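Local atomic coordinates of hypothetical protein PH1789 (PDB entry 1WR2), a protein that is of unknown function but carries an ATP-grasp domain, the fold shared by a large family of nucleotide-binding proteins. Residues K62-Q67 with G109-P114. Numbering follows the deposited sequence.
Sequences KLMSPQ and GVLVAP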
loop_
_atom_site.group_PDB
_atom_site.type_symbol
_atom_site.label_atom_id
_atom_site.label_comp_id
_atom_site.label_asym_id
_atom_site.label_seq_id
_atom_site.Cartn_x
_atom_site.Cartn_y
_atom_site.Cartn_z
ATOM N N LYS A 62 5.725 12.009 -0.098
ATOM C CA LYS A 62 4.376 11.738 -0.587
ATOM C C LYS A 62 3.380 12.567 0.203
ATOM O O LYS A 62 3.193 12.341 1.398
ATOM C CB LYS A 62 4.023 10.262 -0.408
ATOM C CG LYS A 62 4.964 9.273 -1.073
ATOM C CD LYS A 62 4.432 7.868 -0.845
ATOM C CE LYS A 62 5.293 6.803 -1.477
ATOM N NZ LYS A 62 4.662 5.452 -1.340
ATOM N N LEU A 63 2.727 13.516 -0.459
ATOM C CA LEU A 63 1.763 14.362 0.226
ATOM C C LEU A 63 0.533 13.569 0.629
ATOM O O LEU A 63 -0.043 12.827 -0.180
ATOM C CB LEU A 63 1.352 15.541 -0.659
ATOM C CG LEU A 63 0.427 16.559 0.001
ATOM C CD1 LEU A 63 0.722 17.944 -0.543
ATOM C CD2 LEU A 63 -1.021 16.165 -0.231
ATOM N N MET A 64 0.131 13.732 1.884
ATOM C CA MET A 64 -1.036 13.035 2.413
ATOM C C MET A 64 -2.234 13.973 2.456
ATOM O O MET A 64 -2.182 15.029 3.078
ATOM C CB MET A 64 -0.740 12.511 3.820
ATOM C CG MET A 64 0.343 11.432 3.873
ATOM S SD MET A 64 -0.181 9.873 3.103
ATOM C CE MET A 64 0.595 9.964 1.496
ATOM N N SER A 65 -3.308 13.580 1.781
ATOM C CA SER A 65 -4.532 14.368 1.735
ATOM C C SER A 65 -5.704 13.476 1.358
ATOM O O SER A 65 -5.645 12.749 0.365
ATOM C CB SER A 65 -4.425 15.491 0.699
ATOM O OG SER A 65 -5.667 16.165 0.578
ATOM N N PRO A 66 -6.789 13.525 2.141
ATOM C CA PRO A 66 -7.974 12.710 1.864
ATOM C C PRO A 66 -8.569 13.063 0.503
ATOM O O PRO A 66 -9.300 12.269 -0.084
ATOM C CB PRO A 66 -8.921 13.072 3.004
ATOM C CG PRO A 66 -7.995 13.529 4.108
ATOM C CD PRO A 66 -6.979 14.336 3.356
ATOM N N GLN A 67 -8.254 14.257 0.005
ATOM C CA GLN A 67 -8.776 14.708 -1.287
ATOM C C GLN A 67 -7.884 14.313 -2.453
ATOM O O GLN A 67 -8.285 14.420 -3.612
ATOM C CB GLN A 67 -8.946 16.231 -1.313
ATOM C CG GLN A 67 -10.044 16.767 -0.426
ATOM C CD GLN A 67 -9.795 16.482 1.039
ATOM O OE1 GLN A 67 -8.727 16.783 1.569
ATOM N NE2 GLN A 67 -10.790 15.899 1.705
ATOM N N GLY A 109 -0.265 16.120 6.011
ATOM C CA GLY A 109 1.171 16.080 6.216
ATOM C C GLY A 109 1.866 15.430 5.038
ATOM O O GLY A 109 1.237 15.183 4.015
ATOM N N VAL A 110 3.160 15.158 5.175
ATOM C CA VAL A 110 3.924 14.535 4.103
ATOM C C VAL A 110 4.635 13.291 4.595
ATOM O O VAL A 110 5.352 13.325 5.596
ATOM C CB VAL A 110 4.981 15.493 3.527
ATOM C CG1 VAL A 110 5.785 14.783 2.451
ATOM C CG2 VAL A 110 4.303 16.718 2.961
ATOM N N LEU A 111 4.433 12.190 3.890
ATOM C CA LEU A 111 5.059 10.941 4.271
ATOM C C LEU A 111 6.494 10.919 3.754
ATOM O O LEU A 111 6.747 11.149 2.560
ATOM C CB LEU A 111 4.255 9.765 3.696
ATOM C CG LEU A 111 4.383 8.408 4.390
ATOM C CD1 LEU A 111 4.182 8.583 5.888
ATOM C CD2 LEU A 111 3.350 7.437 3.827
ATOM N N VAL A 112 7.434 10.687 4.665
ATOM C CA VAL A 112 8.848 10.604 4.312
ATOM C C VAL A 112 9.171 9.121 4.408
ATOM O O VAL A 112 9.113 8.545 5.492
ATOM C CB VAL A 112 9.750 11.363 5.312
ATOM C CG1 VAL A 112 11.191 11.311 4.844
ATOM C CG2 VAL A 112 9.287 12.792 5.460
ATOM N N ALA A 113 9.504 8.506 3.280
ATOM C CA ALA A 113 9.794 7.085 3.260
ATOM C C ALA A 113 11.124 6.785 2.594
ATOM O O ALA A 113 11.747 7.655 1.993
ATOM C CB ALA A 113 8.679 6.345 2.538
ATOM N N PRO A 114 11.572 5.528 2.683
ATOM C CA PRO A 114 12.843 5.162 2.066
ATOM C C PRO A 114 12.689 4.738 0.608
ATOM O O PRO A 114 11.585 4.423 0.144
ATOM C CB PRO A 114 13.323 4.016 2.951
ATOM C CG PRO A 114 12.018 3.298 3.255
ATOM C CD PRO A 114 11.077 4.454 3.566
#
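Gly-109 opens the pairing with Met-64: its carbonyl O accepts from Met-64 N at 2.8 Å. Met-64 CB also rests 3.3 Å from Gly-109 O. The backbone of Gly-109, at phi 141°, is one in which a CB would press against the preceding carbonyl oxygen. Val-110 faces Leu-63 as a non-hydrogen-bonded antiparallel pair, with CA atoms 4.4 Å apart. Val-110 CG1 lies against the backbone of Lys-62, 3.7 Å from its O, while Val-110 CA makes a CA-H...O contact with that same oxygen. Leu-111 closes a hydrogen-bonded pair with Lys-62. Leu-111 N reaches Lys-62 O at 2.8 Å, and Lys-62 N returns a bond to Leu-111 O at 3.0 Å. On the face shared by Lys-62, Met-64 and Leu-111, Leu-111 CB meets Lys-62 CB at 4.1 Å and Met-64 CG at 4.3 Å. The lysine CG stands anti to the carbonyl carbon, beside the backbone N (chi1 -57°); beyond CG the chain runs extended, and its end leads away from strand 109-114 to a salt bridge between NZ and Glu-22 OE2. Helix 22-30 covers this face through Glu-22 and Tyr-23, with Lys-71 of helix 71-74 beside Lys-62 and Met-64; helix 84-101 packs on the other, against Leu-63 and Val-110. The two strands are the inner pair of a four-stranded antiparallel sheet in the ATP-grasp domain, flanked by strand 77-81 beyond 59-64 and strand 40-42 beyond 109-114.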